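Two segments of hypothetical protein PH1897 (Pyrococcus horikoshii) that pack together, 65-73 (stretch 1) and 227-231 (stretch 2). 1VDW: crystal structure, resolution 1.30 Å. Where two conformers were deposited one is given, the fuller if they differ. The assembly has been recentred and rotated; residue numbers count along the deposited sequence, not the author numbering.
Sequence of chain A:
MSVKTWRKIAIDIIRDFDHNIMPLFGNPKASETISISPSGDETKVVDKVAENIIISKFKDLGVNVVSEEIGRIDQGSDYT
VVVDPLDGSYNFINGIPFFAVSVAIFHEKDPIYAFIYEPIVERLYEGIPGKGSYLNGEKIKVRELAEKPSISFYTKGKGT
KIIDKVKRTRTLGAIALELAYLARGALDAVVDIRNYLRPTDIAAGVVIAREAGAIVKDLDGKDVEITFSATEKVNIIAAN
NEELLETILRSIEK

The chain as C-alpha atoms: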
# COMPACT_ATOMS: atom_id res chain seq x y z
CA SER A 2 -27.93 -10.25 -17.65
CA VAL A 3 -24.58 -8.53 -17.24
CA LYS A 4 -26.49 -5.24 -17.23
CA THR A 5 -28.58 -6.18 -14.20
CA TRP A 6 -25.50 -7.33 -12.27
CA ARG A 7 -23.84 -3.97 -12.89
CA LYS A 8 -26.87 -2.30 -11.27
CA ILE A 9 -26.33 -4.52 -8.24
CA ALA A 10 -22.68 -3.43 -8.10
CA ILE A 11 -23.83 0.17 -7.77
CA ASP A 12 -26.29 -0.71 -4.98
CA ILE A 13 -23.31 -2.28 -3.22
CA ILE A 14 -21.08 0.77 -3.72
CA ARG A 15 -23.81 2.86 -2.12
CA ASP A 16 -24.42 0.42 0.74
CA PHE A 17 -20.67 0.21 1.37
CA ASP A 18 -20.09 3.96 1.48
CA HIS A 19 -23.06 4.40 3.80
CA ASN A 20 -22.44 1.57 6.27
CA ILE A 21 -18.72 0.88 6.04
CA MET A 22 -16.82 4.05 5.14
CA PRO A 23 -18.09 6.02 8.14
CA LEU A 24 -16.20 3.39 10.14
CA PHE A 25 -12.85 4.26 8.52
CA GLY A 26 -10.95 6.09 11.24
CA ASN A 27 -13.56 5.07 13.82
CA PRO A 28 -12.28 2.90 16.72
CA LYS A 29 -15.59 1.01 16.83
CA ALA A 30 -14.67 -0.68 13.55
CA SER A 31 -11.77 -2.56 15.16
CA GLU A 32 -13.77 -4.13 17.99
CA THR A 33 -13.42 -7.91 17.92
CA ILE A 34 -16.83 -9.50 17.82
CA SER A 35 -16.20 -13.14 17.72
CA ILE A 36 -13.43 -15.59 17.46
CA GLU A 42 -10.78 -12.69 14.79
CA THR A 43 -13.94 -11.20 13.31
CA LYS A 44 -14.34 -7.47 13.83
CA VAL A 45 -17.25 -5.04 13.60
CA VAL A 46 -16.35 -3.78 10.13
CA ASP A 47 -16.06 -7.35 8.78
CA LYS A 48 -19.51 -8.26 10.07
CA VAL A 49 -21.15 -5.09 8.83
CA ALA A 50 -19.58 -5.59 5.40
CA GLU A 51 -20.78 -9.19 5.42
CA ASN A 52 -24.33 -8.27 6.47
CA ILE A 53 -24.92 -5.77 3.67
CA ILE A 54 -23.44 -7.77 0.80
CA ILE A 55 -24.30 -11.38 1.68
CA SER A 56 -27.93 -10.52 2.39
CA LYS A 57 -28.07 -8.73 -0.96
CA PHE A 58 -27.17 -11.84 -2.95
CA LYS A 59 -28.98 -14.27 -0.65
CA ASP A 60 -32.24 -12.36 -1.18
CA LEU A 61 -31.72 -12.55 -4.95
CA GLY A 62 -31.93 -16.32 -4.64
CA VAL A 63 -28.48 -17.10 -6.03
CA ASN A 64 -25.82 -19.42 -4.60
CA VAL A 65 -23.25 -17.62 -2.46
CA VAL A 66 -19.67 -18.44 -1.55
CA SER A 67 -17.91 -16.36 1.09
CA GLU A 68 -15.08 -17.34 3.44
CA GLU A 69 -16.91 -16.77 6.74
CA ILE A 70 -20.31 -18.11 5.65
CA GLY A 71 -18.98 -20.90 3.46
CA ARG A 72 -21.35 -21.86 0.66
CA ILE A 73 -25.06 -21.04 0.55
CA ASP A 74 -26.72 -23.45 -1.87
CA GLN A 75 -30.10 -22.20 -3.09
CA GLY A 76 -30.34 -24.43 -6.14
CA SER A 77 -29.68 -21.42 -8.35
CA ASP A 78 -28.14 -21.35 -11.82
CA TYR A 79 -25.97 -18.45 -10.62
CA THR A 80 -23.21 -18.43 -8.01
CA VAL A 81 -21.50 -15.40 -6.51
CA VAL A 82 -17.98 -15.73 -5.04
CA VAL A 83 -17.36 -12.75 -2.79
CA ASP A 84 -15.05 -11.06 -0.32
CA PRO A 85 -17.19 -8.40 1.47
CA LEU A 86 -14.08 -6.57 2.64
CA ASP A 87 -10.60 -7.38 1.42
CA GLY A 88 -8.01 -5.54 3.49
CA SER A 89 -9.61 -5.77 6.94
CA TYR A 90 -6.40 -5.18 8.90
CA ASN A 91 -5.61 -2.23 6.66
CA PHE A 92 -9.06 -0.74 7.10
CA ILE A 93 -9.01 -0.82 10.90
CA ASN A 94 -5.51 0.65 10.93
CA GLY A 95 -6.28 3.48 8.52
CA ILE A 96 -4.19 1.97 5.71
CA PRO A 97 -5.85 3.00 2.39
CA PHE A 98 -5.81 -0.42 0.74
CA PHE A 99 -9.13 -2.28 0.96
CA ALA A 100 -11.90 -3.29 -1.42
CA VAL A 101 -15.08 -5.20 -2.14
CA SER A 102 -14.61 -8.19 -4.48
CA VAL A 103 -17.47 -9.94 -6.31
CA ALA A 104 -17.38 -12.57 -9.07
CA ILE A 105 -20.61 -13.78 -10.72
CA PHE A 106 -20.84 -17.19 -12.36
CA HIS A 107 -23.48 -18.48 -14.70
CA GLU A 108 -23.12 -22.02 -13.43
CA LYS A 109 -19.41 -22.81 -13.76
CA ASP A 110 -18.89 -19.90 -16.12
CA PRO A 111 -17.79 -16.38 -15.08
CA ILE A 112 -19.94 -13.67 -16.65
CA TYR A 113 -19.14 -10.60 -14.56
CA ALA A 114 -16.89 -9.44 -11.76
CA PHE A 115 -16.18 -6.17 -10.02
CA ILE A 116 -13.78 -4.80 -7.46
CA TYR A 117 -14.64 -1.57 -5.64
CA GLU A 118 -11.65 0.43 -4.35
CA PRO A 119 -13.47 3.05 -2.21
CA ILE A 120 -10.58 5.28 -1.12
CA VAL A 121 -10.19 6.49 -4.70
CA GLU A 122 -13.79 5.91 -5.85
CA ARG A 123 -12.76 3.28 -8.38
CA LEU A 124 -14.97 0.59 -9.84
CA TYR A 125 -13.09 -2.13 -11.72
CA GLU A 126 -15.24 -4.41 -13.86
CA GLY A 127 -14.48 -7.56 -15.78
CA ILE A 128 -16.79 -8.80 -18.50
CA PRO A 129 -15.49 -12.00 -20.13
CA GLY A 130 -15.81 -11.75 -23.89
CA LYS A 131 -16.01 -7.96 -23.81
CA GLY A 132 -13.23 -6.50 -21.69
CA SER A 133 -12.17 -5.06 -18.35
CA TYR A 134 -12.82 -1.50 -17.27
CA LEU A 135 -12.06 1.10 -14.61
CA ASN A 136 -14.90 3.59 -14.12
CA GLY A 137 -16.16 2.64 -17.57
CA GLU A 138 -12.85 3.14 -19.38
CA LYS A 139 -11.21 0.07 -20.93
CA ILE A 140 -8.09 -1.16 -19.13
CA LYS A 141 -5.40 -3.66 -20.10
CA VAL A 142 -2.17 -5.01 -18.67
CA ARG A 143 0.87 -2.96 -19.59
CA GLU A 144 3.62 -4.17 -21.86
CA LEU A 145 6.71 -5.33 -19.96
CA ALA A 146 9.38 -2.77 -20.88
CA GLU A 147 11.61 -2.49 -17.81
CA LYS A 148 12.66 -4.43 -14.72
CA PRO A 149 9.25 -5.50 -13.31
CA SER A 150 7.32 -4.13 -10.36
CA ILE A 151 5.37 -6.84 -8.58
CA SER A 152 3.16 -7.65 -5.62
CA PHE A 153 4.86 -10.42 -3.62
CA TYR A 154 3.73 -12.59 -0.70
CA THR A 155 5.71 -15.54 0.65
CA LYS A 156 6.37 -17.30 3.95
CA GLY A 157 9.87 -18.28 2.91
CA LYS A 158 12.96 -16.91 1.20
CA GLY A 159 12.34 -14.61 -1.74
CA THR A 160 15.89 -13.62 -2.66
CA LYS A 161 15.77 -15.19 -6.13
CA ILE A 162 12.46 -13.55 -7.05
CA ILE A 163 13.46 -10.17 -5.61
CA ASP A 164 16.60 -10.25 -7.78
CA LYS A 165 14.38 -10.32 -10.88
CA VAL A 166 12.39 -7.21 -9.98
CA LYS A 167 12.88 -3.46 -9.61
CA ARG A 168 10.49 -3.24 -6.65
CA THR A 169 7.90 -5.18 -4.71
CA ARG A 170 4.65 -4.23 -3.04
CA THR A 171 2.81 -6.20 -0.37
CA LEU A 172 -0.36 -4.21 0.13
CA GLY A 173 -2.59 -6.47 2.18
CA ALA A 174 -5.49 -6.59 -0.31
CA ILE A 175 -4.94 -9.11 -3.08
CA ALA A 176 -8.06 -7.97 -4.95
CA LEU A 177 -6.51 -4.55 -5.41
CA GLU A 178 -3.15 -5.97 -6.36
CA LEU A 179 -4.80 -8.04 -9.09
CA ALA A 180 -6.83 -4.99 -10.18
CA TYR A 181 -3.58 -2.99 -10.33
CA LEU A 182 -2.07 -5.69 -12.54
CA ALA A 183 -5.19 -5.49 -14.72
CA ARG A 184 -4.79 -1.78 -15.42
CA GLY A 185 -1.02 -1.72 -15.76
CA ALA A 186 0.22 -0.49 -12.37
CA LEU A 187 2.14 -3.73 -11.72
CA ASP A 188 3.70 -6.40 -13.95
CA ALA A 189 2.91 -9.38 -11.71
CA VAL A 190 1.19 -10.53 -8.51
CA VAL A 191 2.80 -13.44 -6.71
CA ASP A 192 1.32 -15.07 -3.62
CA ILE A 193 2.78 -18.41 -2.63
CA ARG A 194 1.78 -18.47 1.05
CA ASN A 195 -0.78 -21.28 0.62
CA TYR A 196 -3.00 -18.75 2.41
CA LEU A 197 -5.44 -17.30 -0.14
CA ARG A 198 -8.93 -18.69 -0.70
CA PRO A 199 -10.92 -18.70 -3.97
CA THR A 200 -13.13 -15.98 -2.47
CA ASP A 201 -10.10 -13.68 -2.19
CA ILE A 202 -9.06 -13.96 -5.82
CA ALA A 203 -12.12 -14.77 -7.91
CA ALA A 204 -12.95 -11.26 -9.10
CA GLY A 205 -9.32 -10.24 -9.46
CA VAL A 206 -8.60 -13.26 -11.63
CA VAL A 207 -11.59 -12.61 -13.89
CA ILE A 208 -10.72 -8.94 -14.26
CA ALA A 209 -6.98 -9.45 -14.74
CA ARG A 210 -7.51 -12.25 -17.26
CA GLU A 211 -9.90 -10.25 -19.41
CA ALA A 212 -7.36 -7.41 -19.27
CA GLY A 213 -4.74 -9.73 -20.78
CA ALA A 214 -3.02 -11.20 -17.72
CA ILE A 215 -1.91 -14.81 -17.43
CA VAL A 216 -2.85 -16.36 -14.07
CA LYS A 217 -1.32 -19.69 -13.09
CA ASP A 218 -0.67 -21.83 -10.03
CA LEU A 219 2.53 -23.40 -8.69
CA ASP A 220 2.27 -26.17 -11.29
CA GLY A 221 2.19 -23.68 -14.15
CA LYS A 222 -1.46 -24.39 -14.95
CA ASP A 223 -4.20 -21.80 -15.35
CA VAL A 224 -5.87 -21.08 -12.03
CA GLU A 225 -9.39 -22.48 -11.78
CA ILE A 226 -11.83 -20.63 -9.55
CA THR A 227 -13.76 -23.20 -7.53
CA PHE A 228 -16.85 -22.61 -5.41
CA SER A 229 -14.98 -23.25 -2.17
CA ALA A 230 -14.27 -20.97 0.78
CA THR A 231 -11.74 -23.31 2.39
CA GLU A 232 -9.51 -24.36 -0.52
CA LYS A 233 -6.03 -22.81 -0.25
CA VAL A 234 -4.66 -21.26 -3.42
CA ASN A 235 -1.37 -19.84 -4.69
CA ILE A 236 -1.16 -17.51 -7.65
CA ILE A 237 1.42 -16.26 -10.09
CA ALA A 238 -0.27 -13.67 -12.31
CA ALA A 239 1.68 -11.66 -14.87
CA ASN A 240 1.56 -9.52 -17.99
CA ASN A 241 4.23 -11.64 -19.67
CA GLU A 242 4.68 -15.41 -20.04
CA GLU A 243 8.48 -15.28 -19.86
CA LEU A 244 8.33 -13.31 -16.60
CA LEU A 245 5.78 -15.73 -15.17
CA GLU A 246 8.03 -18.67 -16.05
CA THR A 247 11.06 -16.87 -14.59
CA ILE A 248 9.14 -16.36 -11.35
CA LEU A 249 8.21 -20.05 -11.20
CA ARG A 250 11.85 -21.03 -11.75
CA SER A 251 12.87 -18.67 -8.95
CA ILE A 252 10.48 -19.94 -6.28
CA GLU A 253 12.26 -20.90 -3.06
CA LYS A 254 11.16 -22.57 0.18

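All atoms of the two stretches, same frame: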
# COMPACT_ATOMS: atom_id res chain seq x y z
N VAL A 65 -24.27 -18.54 -2.95
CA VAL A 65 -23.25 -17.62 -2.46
C VAL A 65 -22.09 -18.34 -1.80
O VAL A 65 -22.27 -19.27 -1.02
CB VAL A 65 -23.85 -16.64 -1.43
CG1 VAL A 65 -22.80 -15.60 -1.05
CG2 VAL A 65 -25.08 -15.97 -2.01
N VAL A 66 -20.88 -17.88 -2.12
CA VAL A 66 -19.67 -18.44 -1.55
C VAL A 66 -18.88 -17.30 -0.93
O VAL A 66 -18.49 -16.36 -1.62
CB VAL A 66 -18.80 -19.15 -2.61
CG1 VAL A 66 -17.58 -19.77 -1.95
CG2 VAL A 66 -19.61 -20.21 -3.33
N SER A 67 -18.67 -17.37 0.38
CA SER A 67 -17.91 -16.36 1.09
C SER A 67 -17.13 -17.12 2.17
O SER A 67 -17.63 -18.10 2.72
CB SER A 67 -18.84 -15.32 1.72
OG SER A 67 -18.14 -14.13 2.05
N GLU A 68 -15.92 -16.66 2.46
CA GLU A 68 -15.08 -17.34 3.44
C GLU A 68 -15.71 -17.62 4.80
O GLU A 68 -15.67 -18.76 5.28
CB GLU A 68 -13.78 -16.55 3.64
CG GLU A 68 -12.80 -17.23 4.59
CD GLU A 68 -11.42 -16.60 4.56
OE1 GLU A 68 -10.55 -17.04 5.35
OE2 GLU A 68 -11.19 -15.68 3.75
N GLU A 69 -16.30 -16.61 5.42
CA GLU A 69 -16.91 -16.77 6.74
C GLU A 69 -18.24 -17.52 6.78
O GLU A 69 -18.55 -18.18 7.77
CB GLU A 69 -17.07 -15.41 7.41
CG GLU A 69 -15.77 -14.65 7.59
CD GLU A 69 -14.72 -15.46 8.34
OE1 GLU A 69 -14.99 -15.87 9.49
OE2 GLU A 69 -13.63 -15.69 7.78
N ILE A 70 -19.01 -17.43 5.70
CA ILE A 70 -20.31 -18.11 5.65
C ILE A 70 -20.24 -19.44 4.91
O ILE A 70 -21.16 -20.26 4.98
CB ILE A 70 -21.36 -17.20 4.98
CG1 ILE A 70 -21.55 -15.93 5.83
CG2 ILE A 70 -22.69 -17.93 4.84
CD1 ILE A 70 -22.54 -14.94 5.26
N GLY A 71 -19.13 -19.67 4.20
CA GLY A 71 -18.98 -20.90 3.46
C GLY A 71 -19.70 -20.86 2.13
O GLY A 71 -19.44 -19.98 1.31
N ARG A 72 -20.60 -21.81 1.91
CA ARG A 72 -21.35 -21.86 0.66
C ARG A 72 -22.85 -22.00 0.89
O ARG A 72 -23.30 -22.98 1.49
CB ARG A 72 -20.85 -23.01 -0.20
CG ARG A 72 -21.59 -23.17 -1.52
CD ARG A 72 -21.01 -24.30 -2.35
NE ARG A 72 -21.75 -24.50 -3.59
CZ ARG A 72 -21.45 -25.42 -4.50
NH1 ARG A 72 -20.41 -26.23 -4.31
NH2 ARG A 72 -22.18 -25.55 -5.60
N ILE A 73 -23.61 -21.02 0.42
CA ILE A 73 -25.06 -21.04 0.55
C ILE A 73 -25.64 -21.58 -0.75
O ILE A 73 -25.63 -20.90 -1.77
CB ILE A 73 -25.63 -19.62 0.80
CG1 ILE A 73 -25.01 -19.02 2.06
CG2 ILE A 73 -27.15 -19.69 0.93
CD1 ILE A 73 -25.47 -17.60 2.35
N THR A 227 -12.80 -22.21 -7.99
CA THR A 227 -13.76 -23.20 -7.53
C THR A 227 -14.71 -22.54 -6.54
O THR A 227 -14.39 -21.49 -5.97
CB THR A 227 -13.05 -24.37 -6.82
OG1 THR A 227 -12.40 -23.89 -5.65
CG2 THR A 227 -12.03 -25.02 -7.75
N PHE A 228 -15.87 -23.16 -6.33
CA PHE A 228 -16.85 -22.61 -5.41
C PHE A 228 -16.59 -23.11 -3.99
O PHE A 228 -17.46 -23.70 -3.36
CB PHE A 228 -18.26 -22.98 -5.85
CG PHE A 228 -18.62 -22.47 -7.22
CD1 PHE A 228 -18.23 -21.20 -7.63
CD2 PHE A 228 -19.34 -23.26 -8.10
CE1 PHE A 228 -18.57 -20.71 -8.89
CE2 PHE A 228 -19.69 -22.79 -9.37
CZ PHE A 228 -19.30 -21.51 -9.76
N SER A 229 -15.38 -22.85 -3.51
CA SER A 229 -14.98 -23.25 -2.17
C SER A 229 -14.49 -22.04 -1.39
O SER A 229 -13.92 -21.11 -1.96
CB SER A 229 -13.87 -24.30 -2.25
OG SER A 229 -13.40 -24.63 -0.95
N ALA A 230 -14.71 -22.06 -0.08
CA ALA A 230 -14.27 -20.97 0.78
C ALA A 230 -13.17 -21.45 1.71
O ALA A 230 -12.67 -20.69 2.54
CB ALA A 230 -15.45 -20.45 1.59
N THR A 231 -12.78 -22.71 1.55
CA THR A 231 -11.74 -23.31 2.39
C THR A 231 -10.48 -23.72 1.62
O THR A 231 -9.40 -23.82 2.20
CB THR A 231 -12.29 -24.55 3.12
OG1 THR A 231 -12.75 -25.51 2.16
CG2 THR A 231 -13.43 -24.16 4.04

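A β-hairpin can pack against an irregular segment without a hydrogen bond between them, through van der Waals contact alone. Residues 65-73 and 227-231 of PH1897, more than 150 positions apart in sequence, illustrate the principle. The hairpin pairs its strands internally: V65 N donates to I73 O (3.0 Å), I73 N to V65 O (2.6 Å), and S67 N to G71 O (2.9 Å). Stretch 2 forms no regular structure and lies against one side of this frame, burying about 300 Å² in all.

V65 faces out of reach, and the contact begins at V66, whose CA-to-CB bond points toward stretch 2. Its two methyl groups are both engaged: CG2 lies 4.0 Å from F228 CB, and CG1 lies 4.2 Å from A230 CB, typical distances for apolar packing. S67 turns its side chain away and contributes main chain instead, its O approaching A230 CB to 3.4 Å. Here the chain turns. E68 CA sits 3.6 Å from the same A230 CB, while E69 and I70 direct their side chains away and make no contact.

G71 adds to these contacts, its CA 4.0 Å from A230 CB. With phi/psi of 81/-123, a side chain here would jam against the preceding carbonyl O, so the backbone alone calls for glycine. One methyl group, A230 CB, thus lies within 4.2 Å of V66 CG1, S67 O, E68 CA and G71 CA.

R72 finishes the interface with a fully extended side chain. Its CD lies 3.7 Å from F228 O, and F228 CB sits over one face of the guanidinium, 4.2 Å from R72 NH1. The phenylalanine ring meets the group only obliquely, its end leading away from the hairpin. I73, like V65, stays out of reach: the side chains of V66 and R72 reach stretch 2, while those of V65, S67 and I73 do not, as expected from strand alternation.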